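Local coordinates for protein phospholipase C-beta (PLC-beta) (Sepia officinalis, PDB 3QR0) that is a cephalopod member of the phospholipase C-beta family, joining PH, EF-hand, TIM-barrel and C2 domains in one chain that holds a calcium ion, at residues A404-N418 against P459-K471. Sequence-based numbering, arbitrary orientation.
Sequences AFKVSDYPVILSFEN and PYDLRKKILIKNK. With CA (calcium ion), chain B.
Val412 to Ser415 pair in register with Ile466 to Lys469 as parallel neighbours in the TIM-barrel X region, 412-418 lying between 366-372 and 466-469. Five backbone hydrogen bonds join them, from Val412 N to Lys465 O through to Phe416 N to Lys469 O. On one face, Leu414 CD1 reaches Ile466 CG2 (3.6 Å) and also meets Ile468 CD1; Phe436 of helix 422-436 packs on Leu414 and Ile466. On the other face, Lys469 runs extended from CB, its CG opposite the backbone N (chi1 169°), and bends only at its last torsion (-61°), which brings NZ to Ser415 OG at 3.0 Å. A water accepts from the same NZ and donates to Lys469 O, so the ammonium of this buried lysine meets both Ser415 OG and a water.

Before the strands, the two preceding loops pack together. Lys464 N bonds to Asp409 O (2.7 Å), and Lys464 CA sits over the centre of the Phe405 ring, 3.6 Å from its centroid, a CH-pi contact; Ala404 CB lies against the opposite face. Tyr410 lies alongside Arg463, whose CG covers one ring face near the rim. The arginine bends at chi3 (-63°), its NE bonds in plane to a lone pair of Tyr460 O, and its NH2 sits over the rim of the Tyr460 ring. Pro411 crosses Leu462 at about a right angle, CG to CB 3.8 Å.

Toward the C-terminal ends, Glu417 turns away from 459-471, and its OE1 binds calcium at 2.4 Å together with Asn339, Glu368 and Asp370. Next to it, Asn418 ND2 donates to Asn470 OD1 at 3.1 Å, tilted from the carbonyl plane, while Asn470 ND2 is held by Lys471 O.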
loop_
_atom_site.group_PDB
_atom_site.type_symbol
_atom_site.label_atom_id
_atom_site.label_comp_id
_atom_site.label_asym_id
_atom_site.label_seq_id
_atom_site.Cartn_x
_atom_site.Cartn_y
_atom_site.Cartn_z
ATOM N N ALA A 404 -3.955 -16.358 -1.903
ATOM C CA ALA A 404 -2.489 -16.296 -1.824
ATOM C C ALA A 404 -1.811 -15.616 -3.009
ATOM O O ALA A 404 -0.878 -14.839 -2.824
ATOM C CB ALA A 404 -1.917 -17.699 -1.644
ATOM N N PHE A 405 -2.278 -15.910 -4.221
ATOM C CA PHE A 405 -1.618 -15.424 -5.421
ATOM C C PHE A 405 -2.505 -14.593 -6.349
ATOM O O PHE A 405 -2.234 -14.501 -7.547
ATOM C CB PHE A 405 -0.973 -16.607 -6.153
ATOM C CG PHE A 405 -0.074 -17.422 -5.266
ATOM C CD1 PHE A 405 1.124 -16.890 -4.805
ATOM C CD2 PHE A 405 -0.451 -18.686 -4.836
ATOM C CE1 PHE A 405 1.950 -17.621 -3.960
ATOM C CE2 PHE A 405 0.369 -19.423 -3.993
ATOM C CZ PHE A 405 1.572 -18.894 -3.555
ATOM N N LYS A 406 -3.536 -13.960 -5.791
ATOM C CA LYS A 406 -4.415 -13.090 -6.578
ATOM C C LYS A 406 -3.746 -11.777 -6.983
ATOM O O LYS A 406 -4.026 -11.263 -8.067
ATOM C CB LYS A 406 -5.739 -12.794 -5.844
ATOM C CG LYS A 406 -6.735 -13.931 -5.907
ATOM C CD LYS A 406 -8.141 -13.528 -5.414
ATOM C CE LYS A 406 -9.031 -13.029 -6.553
ATOM N NZ LYS A 406 -10.460 -12.851 -6.123
ATOM N N VAL A 407 -2.882 -11.231 -6.126
ATOM C CA VAL A 407 -2.222 -9.953 -6.426
ATOM C C VAL A 407 -0.719 -10.071 -6.646
ATOM O O VAL A 407 -0.125 -9.188 -7.252
ATOM C CB VAL A 407 -2.486 -8.873 -5.343
ATOM C CG1 VAL A 407 -3.971 -8.812 -5.006
ATOM C CG2 VAL A 407 -1.634 -9.123 -4.098
ATOM N N SER A 408 -0.116 -11.154 -6.160
ATOM C CA SER A 408 1.310 -11.415 -6.353
ATOM C C SER A 408 1.536 -12.880 -6.690
ATOM O O SER A 408 0.916 -13.752 -6.091
ATOM C CB SER A 408 2.082 -11.070 -5.076
ATOM O OG SER A 408 3.439 -11.476 -5.163
ATOM N N ASP A 409 2.442 -13.140 -7.630
ATOM C CA ASP A 409 2.844 -14.503 -7.978
ATOM C C ASP A 409 3.952 -15.040 -7.076
ATOM O O ASP A 409 4.322 -16.211 -7.189
ATOM C CB ASP A 409 3.343 -14.558 -9.429
ATOM C CG ASP A 409 2.222 -14.463 -10.446
ATOM O OD1 ASP A 409 1.064 -14.787 -10.112
ATOM O OD2 ASP A 409 2.517 -14.078 -11.601
ATOM N N TYR A 410 4.490 -14.199 -6.196
ATOM C CA TYR A 410 5.717 -14.544 -5.462
ATOM C C TYR A 410 5.426 -15.263 -4.135
ATOM O O TYR A 410 4.332 -15.145 -3.598
ATOM C CB TYR A 410 6.622 -13.300 -5.367
ATOM C CG TYR A 410 7.217 -13.027 -6.734
ATOM C CD1 TYR A 410 8.381 -13.668 -7.135
ATOM C CD2 TYR A 410 6.560 -12.219 -7.663
ATOM C CE1 TYR A 410 8.910 -13.480 -8.402
ATOM C CE2 TYR A 410 7.084 -12.024 -8.943
ATOM C CZ TYR A 410 8.264 -12.659 -9.303
ATOM O OH TYR A 410 8.811 -12.492 -10.561
ATOM N N PRO A 411 6.391 -16.053 -3.630
ATOM C CA PRO A 411 6.048 -17.067 -2.625
ATOM C C PRO A 411 5.500 -16.545 -1.297
ATOM O O PRO A 411 5.819 -15.431 -0.864
ATOM C CB PRO A 411 7.365 -17.832 -2.404
ATOM C CG PRO A 411 8.435 -16.971 -2.969
ATOM C CD PRO A 411 7.810 -16.124 -4.031
ATOM N N VAL A 412 4.677 -17.376 -0.669
ATOM C CA VAL A 412 4.079 -17.071 0.614
ATOM C C VAL A 412 4.742 -17.947 1.662
ATOM O O VAL A 412 5.057 -19.102 1.403
ATOM C CB VAL A 412 2.553 -17.294 0.580
ATOM C CG1 VAL A 412 1.959 -17.362 1.999
ATOM C CG2 VAL A 412 1.889 -16.195 -0.241
ATOM N N ILE A 413 4.991 -17.375 2.832
ATOM C CA ILE A 413 5.555 -18.116 3.954
ATOM C C ILE A 413 4.532 -18.109 5.085
ATOM O O ILE A 413 4.049 -17.052 5.490
ATOM C CB ILE A 413 6.885 -17.491 4.433
ATOM C CG1 ILE A 413 7.937 -17.547 3.320
ATOM C CG2 ILE A 413 7.401 -18.227 5.669
ATOM C CD1 ILE A 413 9.132 -16.586 3.522
ATOM N N LEU A 414 4.183 -19.291 5.579
ATOM C CA LEU A 414 3.251 -19.408 6.692
ATOM C C LEU A 414 4.020 -19.739 7.958
ATOM O O LEU A 414 4.641 -20.793 8.060
ATOM C CB LEU A 414 2.205 -20.484 6.420
ATOM C CG LEU A 414 1.403 -20.334 5.125
ATOM C CD1 LEU A 414 0.376 -21.449 5.020
ATOM C CD2 LEU A 414 0.728 -18.973 5.047
ATOM N N SER A 415 3.981 -18.818 8.912
ATOM C CA SER A 415 4.636 -18.987 10.199
ATOM C C SER A 415 3.666 -19.685 11.148
ATOM O O SER A 415 2.683 -19.084 11.602
ATOM C CB SER A 415 5.076 -17.626 10.756
ATOM O OG SER A 415 5.675 -17.761 12.037
ATOM N N PHE A 416 3.933 -20.963 11.413
ATOM C CA PHE A 416 3.147 -21.757 12.348
ATOM C C PHE A 416 3.699 -21.610 13.764
ATOM O O PHE A 416 4.873 -21.867 14.014
ATOM C CB PHE A 416 3.165 -23.240 11.963
ATOM C CG PHE A 416 2.196 -23.606 10.869
ATOM C CD1 PHE A 416 1.202 -24.546 11.091
ATOM C CD2 PHE A 416 2.281 -23.013 9.615
ATOM C CE1 PHE A 416 0.302 -24.892 10.074
ATOM C CE2 PHE A 416 1.388 -23.347 8.599
ATOM C CZ PHE A 416 0.401 -24.290 8.830
ATOM N N GLU A 417 2.847 -21.186 14.686
ATOM C CA GLU A 417 3.134 -21.308 16.105
ATOM C C GLU A 417 2.279 -22.482 16.560
ATOM O O GLU A 417 1.069 -22.357 16.739
ATOM C CB GLU A 417 2.781 -20.025 16.846
ATOM C CG GLU A 417 3.339 -19.952 18.243
ATOM C CD GLU A 417 2.745 -18.804 19.035
ATOM O OE1 GLU A 417 2.864 -17.645 18.586
ATOM O OE2 GLU A 417 2.155 -19.065 20.102
ATOM N N ASN A 418 2.924 -23.633 16.710
ATOM C CA ASN A 418 2.230 -24.910 16.820
ATOM C C ASN A 418 2.086 -25.370 18.269
ATOM O O ASN A 418 3.077 -25.642 18.936
ATOM C CB ASN A 418 3.021 -25.938 16.011
ATOM C CG ASN A 418 2.207 -27.145 15.632
ATOM O OD1 ASN A 418 1.208 -27.475 16.275
ATOM N ND2 ASN A 418 2.648 -27.837 14.584
ATOM N N PRO A 459 13.052 -15.931 -5.128
ATOM C CA PRO A 459 11.600 -15.801 -5.222
ATOM C C PRO A 459 11.061 -16.285 -6.575
ATOM O O PRO A 459 9.983 -16.884 -6.637
ATOM C CB PRO A 459 11.363 -14.295 -5.036
ATOM C CG PRO A 459 12.546 -13.812 -4.264
ATOM C CD PRO A 459 13.698 -14.667 -4.721
ATOM N N TYR A 460 11.826 -16.046 -7.637
ATOM C CA TYR A 460 11.452 -16.478 -8.980
ATOM C C TYR A 460 11.329 -18.009 -9.065
ATOM O O TYR A 460 10.400 -18.529 -9.685
ATOM C CB TYR A 460 12.465 -15.958 -10.006
ATOM C CG TYR A 460 12.014 -16.119 -11.439
ATOM C CD1 TYR A 460 11.131 -15.208 -12.016
ATOM C CD2 TYR A 460 12.461 -17.179 -12.212
ATOM C CE1 TYR A 460 10.708 -15.355 -13.334
ATOM C CE2 TYR A 460 12.046 -17.330 -13.534
ATOM C CZ TYR A 460 11.167 -16.414 -14.080
ATOM O OH TYR A 460 10.750 -16.560 -15.382
ATOM N N ASP A 461 12.253 -18.720 -8.419
ATOM C CA ASP A 461 12.208 -20.186 -8.386
ATOM C C ASP A 461 10.934 -20.683 -7.725
ATOM O O ASP A 461 10.441 -21.754 -8.066
ATOM C CB ASP A 461 13.390 -20.771 -7.597
ATOM C CG ASP A 461 14.727 -20.528 -8.257
ATOM O OD1 ASP A 461 14.777 -20.366 -9.499
ATOM O OD2 ASP A 461 15.739 -20.511 -7.514
ATOM N N LEU A 462 10.415 -19.904 -6.775
ATOM C CA LEU A 462 9.332 -20.349 -5.911
ATOM C C LEU A 462 8.014 -19.606 -6.138
ATOM O O LEU A 462 7.176 -19.554 -5.248
ATOM C CB LEU A 462 9.773 -20.214 -4.452
ATOM C CG LEU A 462 10.962 -21.087 -4.037
ATOM C CD1 LEU A 462 11.291 -20.874 -2.576
ATOM C CD2 LEU A 462 10.679 -22.556 -4.307
ATOM N N ARG A 463 7.819 -19.061 -7.335
ATOM C CA ARG A 463 6.557 -18.412 -7.671
ATOM C C ARG A 463 5.404 -19.391 -7.500
ATOM O O ARG A 463 5.529 -20.572 -7.830
ATOM C CB ARG A 463 6.567 -17.889 -9.107
ATOM C CG ARG A 463 7.360 -16.612 -9.302
ATOM C CD ARG A 463 7.427 -16.265 -10.778
ATOM N NE ARG A 463 8.138 -17.309 -11.509
ATOM C CZ ARG A 463 8.023 -17.548 -12.815
ATOM N NH1 ARG A 463 7.217 -16.819 -13.579
ATOM N NH2 ARG A 463 8.719 -18.535 -13.357
ATOM N N LYS A 464 4.293 -18.890 -6.962
ATOM C CA LYS A 464 3.088 -19.688 -6.731
ATOM C C LYS A 464 3.330 -20.859 -5.777
ATOM O O LYS A 464 2.689 -21.901 -5.903
ATOM C CB LYS A 464 2.512 -20.192 -8.063
ATOM C CG LYS A 464 2.174 -19.075 -9.058
ATOM C CD LYS A 464 0.699 -18.745 -9.067
ATOM C CE LYS A 464 -0.106 -19.790 -9.829
ATOM N NZ LYS A 464 -1.516 -19.854 -9.341
ATOM N N LYS A 465 4.246 -20.686 -4.826
ATOM C CA LYS A 465 4.504 -21.704 -3.810
ATOM C C LYS A 465 4.287 -21.159 -2.400
ATOM O O LYS A 465 4.578 -19.990 -2.118
ATOM C CB LYS A 465 5.923 -22.264 -3.935
ATOM C CG LYS A 465 6.224 -22.949 -5.271
ATOM C CD LYS A 465 5.437 -24.235 -5.433
ATOM C CE LYS A 465 5.646 -24.862 -6.800
ATOM N NZ LYS A 465 4.649 -25.938 -7.020
ATOM N N ILE A 466 3.751 -22.020 -1.538
ATOM C CA ILE A 466 3.520 -21.721 -0.131
ATOM C C ILE A 466 4.525 -22.530 0.674
ATOM O O ILE A 466 4.602 -23.757 0.528
ATOM C CB ILE A 466 2.085 -22.099 0.291
ATOM C CG1 ILE A 466 1.072 -21.175 -0.395
ATOM C CG2 ILE A 466 1.927 -22.023 1.823
ATOM C CD1 ILE A 466 -0.342 -21.733 -0.435
ATOM N N LEU A 467 5.323 -21.838 1.484
ATOM C CA LEU A 467 6.320 -22.481 2.334
ATOM C C LEU A 467 5.839 -22.512 3.773
ATOM O O LEU A 467 5.206 -21.560 4.248
ATOM C CB LEU A 467 7.667 -21.760 2.249
ATOM C CG LEU A 467 8.438 -21.999 0.952
ATOM C CD1 LEU A 467 7.935 -21.064 -0.127
ATOM C CD2 LEU A 467 9.941 -21.815 1.171
ATOM N N ILE A 468 6.136 -23.613 4.455
ATOM C CA ILE A 468 5.732 -23.804 5.837
ATOM C C ILE A 468 6.919 -23.604 6.760
ATOM O O ILE A 468 7.928 -24.296 6.633
ATOM C CB ILE A 468 5.181 -25.225 6.098
ATOM C CG1 ILE A 468 4.055 -25.564 5.117
ATOM C CG2 ILE A 468 4.683 -25.335 7.542
ATOM C CD1 ILE A 468 2.887 -24.609 5.163
ATOM N N LYS A 469 6.771 -22.665 7.690
ATOM C CA LYS A 469 7.742 -22.438 8.753
ATOM C C LYS A 469 7.192 -23.065 10.032
ATOM O O LYS A 469 6.223 -22.574 10.618
ATOM C CB LYS A 469 7.993 -20.940 8.939
ATOM C CG LYS A 469 8.790 -20.564 10.187
ATOM C CD LYS A 469 8.801 -19.056 10.401
ATOM C CE LYS A 469 9.140 -18.686 11.839
ATOM N NZ LYS A 469 8.149 -19.215 12.837
ATOM N N ASN A 470 7.816 -24.165 10.441
ATOM C CA ASN A 470 7.423 -24.916 11.624
ATOM C C ASN A 470 8.635 -25.678 12.128
ATOM O O ASN A 470 9.533 -26.002 11.346
ATOM C CB ASN A 470 6.293 -25.889 11.279
ATOM C CG ASN A 470 5.645 -26.508 12.508
ATOM O OD1 ASN A 470 4.631 -26.014 12.999
ATOM N ND2 ASN A 470 6.221 -27.600 13.005
ATOM N N LYS A 471 8.668 -25.956 13.427
ATOM C CA LYS A 471 9.736 -26.769 14.000
ATOM C C LYS A 471 9.822 -28.086 13.237
ATOM O O LYS A 471 8.799 -28.617 12.791
ATOM C CB LYS A 471 9.480 -27.049 15.483
ATOM C CG LYS A 471 9.619 -25.831 16.389
ATOM C CD LYS A 471 8.940 -26.045 17.743
ATOM C CE LYS A 471 9.653 -27.082 18.592
ATOM N NZ LYS A 471 9.102 -27.113 19.987
HETATM CA CA CA B . 1.605 -15.862 17.651
HETATM O O HOH W 1 7.318 -21.790 13.348
HETATM O O HOH W 2 1.231 -15.053 19.942
HETATM O O HOH W 3 3.146 -14.077 18.263
#